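Local coordinates for protein ethanolamine kinase Pv091845 (PDB 2QG7) that probably phosphorylates ethanolamine, the first step of phosphatidylethanolamine synthesis from ethanolamine in the malaria parasite Plasmodium vivax, at residues I120-I125 and F349-Y354; K164-K169 and H210-N215; K204-L209 and Y362-H367; V224-P229 and W237-K242; A261-L266 and W424-G429. One frame throughout, in Å; residues are numbered along the deposited sequence.

Contact 1: I120-I125 and F349-Y354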
# COMPACT_ATOMS: atom_id res chain seq x y z
N ILE D 120 6.35 4.94 -17.51
CA ILE D 120 4.99 4.42 -17.29
C ILE D 120 3.98 5.17 -18.15
O ILE D 120 2.96 4.59 -18.55
CB ILE D 120 4.52 4.40 -15.77
CG1 ILE D 120 4.77 5.75 -15.05
CG2 ILE D 120 5.11 3.16 -14.99
CD1 ILE D 120 4.09 5.88 -13.70
N THR D 121 4.27 6.43 -18.44
CA THR D 121 3.35 7.26 -19.22
C THR D 121 3.75 7.42 -20.71
O THR D 121 3.11 8.16 -21.47
CB THR D 121 3.12 8.63 -18.53
OG1 THR D 121 4.36 9.36 -18.45
CG2 THR D 121 2.55 8.41 -17.12
N ASN D 122 4.82 6.72 -21.11
CA ASN D 122 5.37 6.76 -22.46
C ASN D 122 5.50 5.33 -22.95
O ASN D 122 5.54 4.38 -22.14
CB ASN D 122 6.77 7.38 -22.44
CG ASN D 122 6.81 8.78 -21.78
OD1 ASN D 122 7.71 9.06 -20.95
ND2 ASN D 122 5.85 9.66 -22.14
N ILE D 123 5.56 5.19 -24.28
CA ILE D 123 5.95 3.93 -24.92
C ILE D 123 7.28 4.15 -25.64
O ILE D 123 7.39 5.09 -26.45
CB ILE D 123 4.88 3.42 -25.89
CG1 ILE D 123 3.52 3.42 -25.17
CG2 ILE D 123 5.25 2.05 -26.43
CD1 ILE D 123 2.27 3.47 -26.10
N LEU D 124 8.27 3.31 -25.32
CA LEU D 124 9.60 3.40 -25.93
C LEU D 124 9.90 2.26 -26.90
O LEU D 124 9.78 1.08 -26.56
CB LEU D 124 10.70 3.45 -24.86
CG LEU D 124 10.92 4.80 -24.19
CD1 LEU D 124 11.89 4.67 -23.01
CD2 LEU D 124 11.39 5.85 -25.21
N ILE D 125 10.30 2.63 -28.11
CA ILE D 125 10.58 1.65 -29.14
C ILE D 125 11.95 1.88 -29.74
O ILE D 125 12.21 2.93 -30.36
CB ILE D 125 9.48 1.57 -30.25
CG1 ILE D 125 8.06 1.52 -29.64
CG2 ILE D 125 9.74 0.38 -31.22
CD1 ILE D 125 7.41 2.91 -29.43
N PHE D 349 21.35 10.42 -16.82
CA PHE D 349 19.93 10.49 -16.58
C PHE D 349 19.14 10.54 -17.89
O PHE D 349 19.61 11.06 -18.89
CB PHE D 349 19.58 11.71 -15.71
CG PHE D 349 20.37 11.79 -14.43
CD1 PHE D 349 20.75 10.64 -13.75
CD2 PHE D 349 20.75 13.03 -13.89
CE1 PHE D 349 21.51 10.73 -12.58
CE2 PHE D 349 21.46 13.08 -12.73
CZ PHE D 349 21.84 11.95 -12.09
N ILE D 350 17.92 10.01 -17.84
CA ILE D 350 16.96 10.00 -18.97
C ILE D 350 15.62 10.52 -18.48
O ILE D 350 15.41 10.70 -17.28
CB ILE D 350 16.76 8.55 -19.63
CG1 ILE D 350 16.31 7.50 -18.60
CG2 ILE D 350 17.99 8.07 -20.41
CD1 ILE D 350 15.55 6.33 -19.19
N ASP D 351 14.73 10.77 -19.41
CA ASP D 351 13.36 11.18 -19.15
C ASP D 351 13.21 12.49 -18.39
O ASP D 351 12.89 12.53 -17.19
CB ASP D 351 12.56 10.02 -18.54
CG ASP D 351 11.11 10.02 -18.99
OD1 ASP D 351 10.59 11.07 -19.52
OD2 ASP D 351 10.46 8.95 -18.80
N PHE D 352 13.41 13.58 -19.12
CA PHE D 352 13.40 14.93 -18.55
C PHE D 352 12.08 15.63 -18.80
O PHE D 352 12.05 16.84 -19.04
CB PHE D 352 14.53 15.76 -19.20
CG PHE D 352 15.90 15.18 -18.97
CD1 PHE D 352 16.46 14.29 -19.88
CD2 PHE D 352 16.62 15.52 -17.84
CE1 PHE D 352 17.73 13.74 -19.65
CE2 PHE D 352 17.87 14.99 -17.60
CZ PHE D 352 18.43 14.09 -18.51
N GLU D 353 10.99 14.85 -18.76
CA GLU D 353 9.64 15.41 -18.98
C GLU D 353 9.15 16.30 -17.85
O GLU D 353 8.25 17.10 -18.06
CB GLU D 353 8.61 14.33 -19.31
CG GLU D 353 8.46 13.19 -18.31
CD GLU D 353 7.52 12.05 -18.85
OE1 GLU D 353 7.02 11.17 -18.04
OE2 GLU D 353 7.29 12.04 -20.10
N TYR D 354 9.74 16.16 -16.65
CA TYR D 354 9.35 17.01 -15.52
C TYR D 354 10.36 18.09 -15.23
O TYR D 354 10.11 18.93 -14.37
CB TYR D 354 9.05 16.18 -14.27
CG TYR D 354 7.94 15.19 -14.50
CD1 TYR D 354 8.22 13.85 -14.79
CD2 TYR D 354 6.61 15.59 -14.46
CE1 TYR D 354 7.22 12.95 -15.01
CE2 TYR D 354 5.59 14.69 -14.69
CZ TYR D 354 5.90 13.38 -14.96
OH TYR D 354 4.89 12.49 -15.19
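T121 and N122, just before and at the start of strand 122-128, face the carboxylates of D351 and E353 in an Asp-Phe-Glu sequence, the counterpart in this kinase-like fold of the protein-kinase DFG region. The crossing is tightest at E353, whose side chain runs out extended beyond CG. Its OE2 takes a weak, bent hydrogen bond from N122 ND2 (3.4 Å, 138° at the hydrogen), the amide and carboxylate planes standing 68° apart. N122 OD1 is nearer still to E353 OE2, at 3.1 Å, an unbonded pair of acceptors, so the weak bond can hold little. OE1 of E353 lies 3.2 Å from T121 OG1 at too poor an angle for a bond. With D351 OD2 also 3.5 Å from N122 OD1, oxygens crowd a buried spot where R139 is only a long, weak partner of D351; the acids would probably need positive charge nearby. The contact slackens beyond this patch: L124 CD1 and I350 CD1 stay 5.5 Å apart, and the exposed I120 touches nothing across it. Strand 122-128 is paired between 112-116 and 136-141, T121 packs on W424 and Q428 of helix 413-430, and the loop of D351 follows strand 347-349.

Contact 2: K164-K169 and H210-N215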
# COMPACT_ATOMS: atom_id res chain seq x y z
N LYS D 164 24.46 21.09 -22.99
CA LYS D 164 25.23 20.99 -21.76
C LYS D 164 25.67 19.56 -21.47
O LYS D 164 26.29 19.27 -20.45
CB LYS D 164 24.44 21.57 -20.59
CG LYS D 164 24.05 23.04 -20.74
CD LYS D 164 25.27 23.95 -20.69
CE LYS D 164 24.93 25.37 -21.27
NZ LYS D 164 26.13 26.30 -21.06
N ASN D 165 25.34 18.66 -22.41
CA ASN D 165 25.81 17.28 -22.38
C ASN D 165 25.26 16.40 -21.28
O ASN D 165 26.01 15.64 -20.69
CB ASN D 165 27.34 17.23 -22.40
CG ASN D 165 27.91 17.86 -23.67
OD1 ASN D 165 27.63 19.03 -23.98
ND2 ASN D 165 28.67 17.09 -24.43
N ILE D 166 23.95 16.47 -21.01
CA ILE D 166 23.34 15.56 -20.01
C ILE D 166 22.13 14.81 -20.57
O ILE D 166 21.78 13.72 -20.09
CB ILE D 166 22.99 16.27 -18.70
CG1 ILE D 166 22.27 17.59 -19.00
CG2 ILE D 166 24.27 16.50 -17.81
CD1 ILE D 166 22.01 18.39 -17.72
N ALA D 167 21.51 15.42 -21.60
CA ALA D 167 20.50 14.76 -22.43
C ALA D 167 21.11 14.36 -23.78
O ALA D 167 22.03 15.01 -24.30
CB ALA D 167 19.27 15.66 -22.62
N LYS D 168 20.59 13.27 -24.35
CA LYS D 168 20.95 12.83 -25.69
C LYS D 168 20.20 13.67 -26.73
O LYS D 168 19.34 14.51 -26.37
CB LYS D 168 20.67 11.34 -25.85
CG LYS D 168 21.66 10.45 -25.12
CD LYS D 168 22.82 10.07 -26.05
CE LYS D 168 24.17 10.32 -25.38
NZ LYS D 168 24.28 9.59 -24.06
N LYS D 169 20.55 13.48 -28.01
CA LYS D 169 19.94 14.30 -29.08
C LYS D 169 18.57 13.81 -29.46
O LYS D 169 18.35 12.62 -29.65
CB LYS D 169 20.84 14.36 -30.32
CG LYS D 169 20.20 15.12 -31.49
CD LYS D 169 21.22 15.88 -32.37
CE LYS D 169 22.24 14.87 -33.00
NZ LYS D 169 23.39 15.57 -33.68
N HIS D 210 22.82 20.54 -11.95
CA HIS D 210 22.51 21.69 -11.12
C HIS D 210 23.41 22.92 -11.38
O HIS D 210 23.07 24.04 -11.00
CB HIS D 210 22.46 21.28 -9.65
CG HIS D 210 21.26 20.44 -9.31
ND1 HIS D 210 21.03 19.92 -8.04
CD2 HIS D 210 20.22 20.04 -10.08
CE1 HIS D 210 19.91 19.22 -8.06
NE2 HIS D 210 19.40 19.28 -9.28
N ASP D 211 24.55 22.69 -12.05
CA ASP D 211 25.53 23.74 -12.38
C ASP D 211 25.15 24.55 -13.60
O ASP D 211 25.70 25.62 -13.83
CB ASP D 211 26.91 23.14 -12.61
CG ASP D 211 27.64 22.82 -11.31
OD1 ASP D 211 27.30 23.44 -10.27
OD2 ASP D 211 28.54 21.95 -11.32
N ILE D 212 24.22 24.05 -14.39
CA ILE D 212 23.74 24.73 -15.58
C ILE D 212 23.15 26.09 -15.21
O ILE D 212 22.16 26.16 -14.46
CB ILE D 212 22.73 23.87 -16.38
CG1 ILE D 212 23.38 22.57 -16.85
CG2 ILE D 212 22.20 24.60 -17.58
CD1 ILE D 212 22.42 21.65 -17.51
N LYS D 213 23.76 27.14 -15.74
CA LYS D 213 23.34 28.52 -15.48
C LYS D 213 22.03 28.85 -16.15
O LYS D 213 21.78 28.47 -17.32
CB LYS D 213 24.44 29.51 -15.90
CG LYS D 213 25.66 29.50 -14.97
CD LYS D 213 26.72 30.48 -15.45
CE LYS D 213 28.09 30.17 -14.79
NZ LYS D 213 29.05 31.25 -15.19
N LEU D 214 21.20 29.59 -15.40
CA LEU D 214 19.88 29.98 -15.90
C LEU D 214 19.80 31.48 -16.02
O LEU D 214 19.65 32.20 -15.01
CB LEU D 214 18.74 29.43 -15.00
CG LEU D 214 18.59 27.89 -14.88
CD1 LEU D 214 17.43 27.54 -13.92
CD2 LEU D 214 18.34 27.26 -16.27
N ASN D 215 19.92 31.94 -17.26
CA ASN D 215 19.96 33.38 -17.55
C ASN D 215 18.57 33.92 -17.84
O ASN D 215 17.62 33.14 -17.99
CB ASN D 215 20.92 33.67 -18.71
CG ASN D 215 20.78 32.69 -19.84
OD1 ASN D 215 20.09 32.97 -20.84
ND2 ASN D 215 21.42 31.52 -19.69
O HOH W 1 25.90 26.85 -18.05
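K164 and I166 close on I212 from the loop that follows helix 151-163, while I212 belongs to the turn leading from helix 196-210 into helix 216-226. The apolar part is carried by I212. Its CD1 meets I166 CD1 tip to tip at 3.3 Å, unusually short for two methyls, so their exact positions are doubtful. I166 swings CG1 between its backbone N and carbonyl carbon (chi1 46°), which aims the far methyl across the gap. The apolar contact of K164 is made by its stem: CB lies 3.7 Å from I212 CD1, and CG packs on the same isoleucine. The polar part passes through water. One molecule accepts from K164 NZ at 3.1 Å and from the backbone N of K213 at 3.2 Å. Helix 151-163 ends in a Schellman motif at N165, a residue type that tolerates the positive phi of 69°, after which the chain turns to place I166. Behind the pair, I166 packs on L161 and I212 on I160 and L292. Lysine thus serves twice: its stem packs on I212 while the charged end, at the exposed rim, is bonded to water.

Contact 3: K204-L209 and Y362-H367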
# COMPACT_ATOMS: atom_id res chain seq x y z
N LYS D 204 27.39 13.28 -8.46
CA LYS D 204 28.30 14.03 -9.38
C LYS D 204 27.61 14.48 -10.65
O LYS D 204 27.82 15.63 -11.08
CB LYS D 204 29.52 13.20 -9.76
CG LYS D 204 30.57 13.05 -8.68
CD LYS D 204 31.72 12.29 -9.28
CE LYS D 204 32.63 11.71 -8.21
NZ LYS D 204 33.34 12.80 -7.47
N ASN D 205 26.81 13.59 -11.25
CA ASN D 205 26.01 13.92 -12.45
C ASN D 205 24.90 14.90 -12.16
O ASN D 205 24.54 15.74 -12.98
CB ASN D 205 25.44 12.66 -13.10
CG ASN D 205 25.06 12.89 -14.55
OD1 ASN D 205 25.80 13.49 -15.32
ND2 ASN D 205 23.90 12.40 -14.93
N LEU D 206 24.35 14.80 -10.95
CA LEU D 206 23.27 15.69 -10.50
C LEU D 206 23.80 17.10 -10.27
O LEU D 206 23.10 18.06 -10.54
CB LEU D 206 22.54 15.12 -9.26
CG LEU D 206 21.30 15.92 -8.77
CD1 LEU D 206 20.14 15.84 -9.77
CD2 LEU D 206 20.86 15.47 -7.40
N LYS D 207 25.04 17.22 -9.78
CA LYS D 207 25.69 18.53 -9.65
C LYS D 207 25.94 19.18 -11.02
O LYS D 207 25.65 20.37 -11.20
CB LYS D 207 27.00 18.43 -8.88
CG LYS D 207 27.08 19.45 -7.75
CD LYS D 207 27.26 20.85 -8.32
CE LYS D 207 26.90 21.90 -7.32
NZ LYS D 207 27.94 21.86 -6.25
N LEU D 208 26.47 18.38 -11.97
CA LEU D 208 26.57 18.81 -13.36
C LEU D 208 25.26 19.39 -13.92
O LEU D 208 25.28 20.39 -14.61
CB LEU D 208 27.04 17.65 -14.24
CG LEU D 208 28.48 17.15 -14.05
CD1 LEU D 208 28.76 15.80 -14.80
CD2 LEU D 208 29.46 18.23 -14.51
N LEU D 209 24.13 18.74 -13.65
CA LEU D 209 22.83 19.26 -14.01
C LEU D 209 22.53 20.55 -13.25
O LEU D 209 22.06 21.54 -13.81
CB LEU D 209 21.75 18.18 -13.77
CG LEU D 209 20.25 18.54 -13.67
CD1 LEU D 209 19.73 18.98 -15.01
CD2 LEU D 209 19.46 17.38 -13.14
N TYR D 362 14.64 20.13 -3.34
CA TYR D 362 13.58 19.27 -3.87
C TYR D 362 14.08 18.03 -4.68
O TYR D 362 13.61 16.91 -4.44
CB TYR D 362 12.61 20.06 -4.71
CG TYR D 362 11.53 19.20 -5.25
CD1 TYR D 362 10.40 18.88 -4.47
CD2 TYR D 362 11.64 18.66 -6.54
CE1 TYR D 362 9.38 18.06 -4.98
CE2 TYR D 362 10.64 17.81 -7.05
CZ TYR D 362 9.51 17.53 -6.27
OH TYR D 362 8.54 16.71 -6.80
N ASP D 363 15.01 18.25 -5.61
CA ASP D 363 15.51 17.19 -6.46
C ASP D 363 16.28 16.12 -5.71
O ASP D 363 16.23 14.96 -6.08
CB ASP D 363 16.38 17.79 -7.56
CG ASP D 363 16.23 17.08 -8.91
OD1 ASP D 363 15.24 16.30 -9.11
OD2 ASP D 363 17.10 17.34 -9.77
N ILE D 364 16.97 16.50 -4.66
CA ILE D 364 17.72 15.57 -3.84
C ILE D 364 16.81 14.75 -2.89
O ILE D 364 16.97 13.53 -2.79
CB ILE D 364 18.85 16.31 -3.02
CG1 ILE D 364 19.72 17.16 -3.98
CG2 ILE D 364 19.71 15.30 -2.16
CD1 ILE D 364 20.65 18.18 -3.28
N ALA D 365 15.89 15.42 -2.21
CA ALA D 365 14.94 14.77 -1.31
C ALA D 365 13.94 13.87 -2.08
O ALA D 365 13.58 12.80 -1.59
CB ALA D 365 14.20 15.81 -0.45
N ASN D 366 13.50 14.32 -3.26
CA ASN D 366 12.70 13.51 -4.15
C ASN D 366 13.45 12.26 -4.57
O ASN D 366 12.88 11.19 -4.56
CB ASN D 366 12.24 14.33 -5.33
CG ASN D 366 11.31 13.55 -6.28
OD1 ASN D 366 10.16 13.25 -5.94
ND2 ASN D 366 11.82 13.24 -7.47
N HIS D 367 14.75 12.36 -4.83
CA HIS D 367 15.56 11.24 -5.18
C HIS D 367 15.71 10.28 -4.00
O HIS D 367 15.74 9.05 -4.16
CB HIS D 367 16.95 11.70 -5.67
CG HIS D 367 17.88 10.56 -5.98
ND1 HIS D 367 17.59 9.61 -6.92
CD2 HIS D 367 19.08 10.22 -5.45
CE1 HIS D 367 18.57 8.72 -6.97
NE2 HIS D 367 19.48 9.06 -6.08
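D363 OD2 is gripped by two donors, the backbone N of H294 and NE2 of H210, while OD1 accepts from C295 N. In this kinase-like fold the helical aspartate thus holds the backbone of the His-Cys-Asp sequence that begins at H294, in a way reminiscent of the F-helix aspartate that holds the HRD motif in protein kinases. Segments 204-209 and 362-367 run roughly antiparallel, at 150°, their axes 12.0 Å apart at closest, a wide gap that leucine can bridge. L206 sets its CG anti to the backbone N (chi1 -175°), toward helix 360-369; the fork at CG (chi2 68°) then divides its methyls between D363 and I364. Its CD2 packs on I364 CG1 at 4.0 Å, and F390 of helix 384-395 touches both residues. Apolar carbon thus lies against an acid whose oxygens are already bonded, which probably lowers the cost of burying it. L209 CD2 is 4.1 Å from D363 OD2, the two side chains crossing at about a right angle; L206 CD1 comes nearer, 3.4 Å from that oxygen.

Contact 4: V224-P229 and W237-K242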
# COMPACT_ATOMS: atom_id res chain seq x y z
N VAL D 224 6.83 32.00 -19.76
CA VAL D 224 5.70 32.23 -20.68
C VAL D 224 4.95 30.95 -21.11
O VAL D 224 3.75 31.01 -21.40
CB VAL D 224 6.07 33.11 -21.95
CG1 VAL D 224 6.55 34.52 -21.52
CG2 VAL D 224 7.10 32.42 -22.85
N THR D 225 5.65 29.80 -21.17
CA THR D 225 5.02 28.52 -21.58
C THR D 225 4.13 27.92 -20.48
O THR D 225 3.11 27.30 -20.77
CB THR D 225 6.04 27.45 -22.06
OG1 THR D 225 7.11 27.30 -21.10
CG2 THR D 225 6.62 27.82 -23.43
N GLN D 226 4.53 28.13 -19.22
CA GLN D 226 3.86 27.53 -18.06
C GLN D 226 3.00 28.50 -17.24
O GLN D 226 2.14 28.06 -16.47
CB GLN D 226 4.89 26.86 -17.14
CG GLN D 226 5.27 25.43 -17.55
CD GLN D 226 5.66 24.55 -16.37
OE1 GLN D 226 6.48 23.58 -16.54
NE2 GLN D 226 5.08 24.89 -15.15
N LYS D 227 3.23 29.81 -17.42
CA LYS D 227 2.51 30.89 -16.70
C LYS D 227 3.02 31.10 -15.27
O LYS D 227 2.23 31.09 -14.30
CB LYS D 227 0.98 30.69 -16.72
CG LYS D 227 0.35 30.62 -18.12
CD LYS D 227 -0.51 29.33 -18.29
CE LYS D 227 -1.50 29.08 -17.14
NZ LYS D 227 -2.24 27.79 -17.34
N VAL D 228 4.34 31.29 -15.13
CA VAL D 228 4.93 31.59 -13.82
C VAL D 228 5.33 33.09 -13.73
O VAL D 228 6.19 33.56 -14.51
CB VAL D 228 6.13 30.60 -13.44
CG1 VAL D 228 6.39 30.58 -11.91
CG2 VAL D 228 5.83 29.15 -13.95
N PRO D 229 4.67 33.86 -12.82
CA PRO D 229 4.99 35.26 -12.53
C PRO D 229 5.97 35.42 -11.33
O PRO D 229 5.83 34.72 -10.30
CB PRO D 229 3.61 35.86 -12.18
CG PRO D 229 2.80 34.69 -11.65
CD PRO D 229 3.51 33.40 -12.03
N TRP D 237 5.99 25.17 -6.81
CA TRP D 237 4.75 25.53 -6.12
C TRP D 237 3.63 25.82 -7.09
O TRP D 237 2.48 25.59 -6.79
CB TRP D 237 5.00 26.70 -5.18
CG TRP D 237 6.24 26.52 -4.43
CD1 TRP D 237 7.41 27.19 -4.63
CD2 TRP D 237 6.48 25.56 -3.40
NE1 TRP D 237 8.36 26.73 -3.76
CE2 TRP D 237 7.83 25.72 -3.00
CE3 TRP D 237 5.70 24.57 -2.77
CZ2 TRP D 237 8.41 24.95 -1.99
CZ3 TRP D 237 6.27 23.83 -1.78
CH2 TRP D 237 7.62 24.02 -1.39
N ASN D 238 3.99 26.36 -8.25
CA ASN D 238 3.06 26.49 -9.35
C ASN D 238 2.51 25.13 -9.79
O ASN D 238 1.36 25.04 -10.19
CB ASN D 238 3.78 27.15 -10.54
CG ASN D 238 2.84 27.43 -11.72
OD1 ASN D 238 2.08 28.41 -11.71
ND2 ASN D 238 2.91 26.56 -12.75
N THR D 239 3.36 24.10 -9.74
CA THR D 239 3.02 22.75 -10.19
C THR D 239 2.18 22.04 -9.13
O THR D 239 1.15 21.45 -9.46
CB THR D 239 4.27 21.91 -10.52
OG1 THR D 239 5.01 22.58 -11.53
CG2 THR D 239 3.92 20.55 -11.04
N ILE D 240 2.61 22.12 -7.87
CA ILE D 240 1.84 21.55 -6.75
C ILE D 240 0.43 22.14 -6.65
O ILE D 240 -0.53 21.41 -6.50
CB ILE D 240 2.59 21.67 -5.39
CG1 ILE D 240 3.92 20.92 -5.45
CG2 ILE D 240 1.75 21.10 -4.25
CD1 ILE D 240 4.71 21.02 -4.17
N TRP D 241 0.32 23.47 -6.72
CA TRP D 241 -0.99 24.13 -6.75
C TRP D 241 -1.80 23.82 -7.98
O TRP D 241 -3.03 23.79 -7.91
CB TRP D 241 -0.88 25.66 -6.57
CG TRP D 241 -0.52 26.05 -5.16
CD1 TRP D 241 0.66 26.60 -4.73
CD2 TRP D 241 -1.33 25.90 -3.99
NE1 TRP D 241 0.63 26.81 -3.38
CE2 TRP D 241 -0.58 26.38 -2.89
CE3 TRP D 241 -2.62 25.39 -3.76
CZ2 TRP D 241 -1.08 26.38 -1.56
CZ3 TRP D 241 -3.11 25.39 -2.44
CH2 TRP D 241 -2.34 25.88 -1.37
N LYS D 242 -1.14 23.56 -9.11
CA LYS D 242 -1.86 23.19 -10.32
C LYS D 242 -2.56 21.85 -10.10
O LYS D 242 -3.71 21.67 -10.47
CB LYS D 242 -0.88 23.11 -11.48
CG LYS D 242 -1.47 22.88 -12.91
CD LYS D 242 -0.38 22.04 -13.76
CE LYS D 242 -0.91 21.79 -15.22
NZ LYS D 242 0.11 21.04 -16.09
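N238 carries its CG anti to the backbone N (chi1 -176°) and Q226 extends its chain beyond CG, which brings two amides together across the loop joining helix 216-226 to helix 236-251 in the helical lobe of the kinase-like fold. The amides cross obliquely, planes 37° apart, and meet nitrogen to nitrogen: Q226 NE2 is 3.6 Å from N238 ND2, two donors and therefore not a bond. The polar end of Q226 is held elsewhere, its OE1 accepting from R153 NE, so the glutamine links helix 151-163 to this corner. T239 OG1 likewise bonds to F235 O, within the connection itself. K227 leaves the helix with a positive phi of 79°, turning the chain toward V228. That valine lays one of its two methyls, CG2, against the asparagine, 4.1 Å from N238 CG, and also rests on P233 and F235. The packing is light, as suits a partly exposed surface where polar groups can also meet solvent. On the carbonyl side, N238 OD1 stands 3.7 Å from K227 O, two acceptors, so not a bond.

Contact 5: A261-L266 and W424-G429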
# COMPACT_ATOMS: atom_id res chain seq x y z
N ALA D 261 -13.53 9.36 -9.09
CA ALA D 261 -13.35 10.55 -8.25
C ALA D 261 -13.81 10.45 -6.79
O ALA D 261 -13.63 11.40 -6.04
CB ALA D 261 -13.99 11.73 -8.92
N ASN D 262 -14.39 9.31 -6.38
CA ASN D 262 -14.90 9.13 -5.02
C ASN D 262 -13.82 9.10 -3.94
O ASN D 262 -14.10 9.38 -2.78
CB ASN D 262 -15.77 7.87 -4.90
CG ASN D 262 -17.17 8.06 -5.45
OD1 ASN D 262 -17.84 9.03 -5.17
ND2 ASN D 262 -17.61 7.12 -6.25
N ILE D 263 -12.60 8.74 -4.34
CA ILE D 263 -11.40 8.79 -3.46
C ILE D 263 -11.04 10.22 -3.04
O ILE D 263 -10.53 10.45 -1.94
CB ILE D 263 -10.17 8.05 -4.11
CG1 ILE D 263 -9.03 7.87 -3.10
CG2 ILE D 263 -9.70 8.76 -5.42
CD1 ILE D 263 -9.49 7.27 -1.72
N LEU D 264 -11.36 11.19 -3.89
CA LEU D 264 -11.04 12.56 -3.61
C LEU D 264 -11.89 13.13 -2.49
O LEU D 264 -11.46 14.02 -1.75
CB LEU D 264 -11.21 13.43 -4.87
CG LEU D 264 -10.49 13.01 -6.15
CD1 LEU D 264 -10.69 14.10 -7.17
CD2 LEU D 264 -8.99 12.72 -5.95
N LYS D 265 -13.12 12.64 -2.39
CA LYS D 265 -14.10 13.12 -1.44
C LYS D 265 -13.75 12.71 -0.03
O LYS D 265 -14.06 13.39 0.91
CB LYS D 265 -15.48 12.63 -1.85
CG LYS D 265 -15.88 13.23 -3.21
CD LYS D 265 -17.31 12.92 -3.62
CE LYS D 265 -17.70 13.66 -4.91
NZ LYS D 265 -19.17 13.36 -5.24
N LEU D 266 -13.06 11.60 0.10
CA LEU D 266 -12.57 11.14 1.39
C LEU D 266 -11.42 12.03 1.96
O LEU D 266 -11.13 12.00 3.16
CB LEU D 266 -12.14 9.68 1.24
CG LEU D 266 -11.76 8.89 2.52
CD1 LEU D 266 -12.98 8.72 3.50
CD2 LEU D 266 -11.20 7.54 2.08
N TRP D 424 -0.22 14.23 -8.29
CA TRP D 424 0.00 13.80 -9.66
C TRP D 424 -0.64 12.44 -9.92
O TRP D 424 -1.34 12.25 -10.91
CB TRP D 424 1.52 13.71 -9.93
CG TRP D 424 1.86 13.19 -11.28
CD1 TRP D 424 1.93 13.91 -12.44
CD2 TRP D 424 2.15 11.82 -11.62
NE1 TRP D 424 2.29 13.07 -13.49
CE2 TRP D 424 2.40 11.79 -13.02
CE3 TRP D 424 2.21 10.62 -10.89
CZ2 TRP D 424 2.70 10.60 -13.69
CZ3 TRP D 424 2.49 9.46 -11.54
CH2 TRP D 424 2.78 9.46 -12.95
N SER D 425 -0.36 11.50 -9.03
CA SER D 425 -0.88 10.14 -9.18
C SER D 425 -2.40 10.04 -9.10
O SER D 425 -3.03 9.30 -9.84
CB SER D 425 -0.24 9.22 -8.17
OG SER D 425 -0.45 7.89 -8.61
N LEU D 426 -2.99 10.81 -8.21
CA LEU D 426 -4.44 10.87 -8.13
C LEU D 426 -5.05 11.44 -9.42
O LEU D 426 -6.09 10.92 -9.88
CB LEU D 426 -4.89 11.67 -6.90
CG LEU D 426 -4.77 10.97 -5.55
CD1 LEU D 426 -5.18 11.92 -4.40
CD2 LEU D 426 -5.58 9.64 -5.47
N LEU D 427 -4.45 12.50 -9.97
CA LEU D 427 -4.91 13.11 -11.23
C LEU D 427 -4.85 12.17 -12.39
O LEU D 427 -5.69 12.20 -13.26
CB LEU D 427 -4.04 14.31 -11.59
CG LEU D 427 -4.54 15.74 -11.36
CD1 LEU D 427 -3.39 16.71 -11.79
CD2 LEU D 427 -5.80 16.00 -12.18
N GLN D 428 -3.81 11.35 -12.42
CA GLN D 428 -3.67 10.30 -13.41
C GLN D 428 -4.70 9.19 -13.26
O GLN D 428 -5.13 8.60 -14.26
CB GLN D 428 -2.24 9.72 -13.32
CG GLN D 428 -1.18 10.75 -13.57
CD GLN D 428 -0.99 11.07 -15.04
OE1 GLN D 428 -0.09 10.53 -15.67
NE2 GLN D 428 -1.83 11.94 -15.59
N GLY D 429 -5.06 8.88 -12.00
CA GLY D 429 -6.08 7.92 -11.70
C GLY D 429 -7.50 8.33 -12.10
O GLY D 429 -8.38 7.47 -12.18
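Two helical elements near the dimer interface meet here: the short helical turn 262-265 and helix 413-430, a long helix of the C-terminal part of the kinase domain. The contact is a small leucine-isoleucine packing centred on L426, whose two methyls are shared between two partners. L426 CD1 lies 4.2 Å from L264 CD2, and its CD2 is the same 4.2 Å from I263 CG2. L264 and L426 lie antiparallel alongside each other, so their ends overlap side by side. L426 keeps CG anti to its carbonyl carbon (chi1 -75°) and then runs straight (chi2 177°), which projects the fork of its methyls into the gap. The backbones stay 8.2 Å apart at the CA atoms of L264 and L426. Branched aliphatic residues fit such a place, where all three touching side chains are buried and van der Waals packing does the joining. The turn itself is held by L264 N to A261 O (3.1 Å), whereas the two bonds after it, from K265 N and L266 N, are weak. T447 of the second subunit packs against I263 and C450 of the second subunit against L266, which also makes backbone hydrogen bonds to that chain. Within the chain, I263 and L264 rest on M430 of helix 413-430, L264 touches R251 at the end of helix 236-251, and helix 438-448 adds I439 against I263 and L446 against L426.

From the N terminus, contact 1 opens first, at strand 122-128, and closes a long loop at 349-354. Contact 2 (164-169 with 210-215) is nested inside it. Contact 3 starts at 204-209, before contact 2 has closed, and ends at 362-367, so it crosses both. Contact 4 is a short closure, 224-229 with 237-242, nested within contacts 1 and 3. Contact 5 opens at 261-266 and ends at 424-429, crossing contacts 1 and 3. F352 on A167 joins contacts 1 and 2, H210 with D363 joins 2 and 3, and Y354 on W424 joins 1 and 5. Contact 1 ties the five-stranded sheet to the loop after strand 347-349, while contacts 3 to 5 join helical parts to one another.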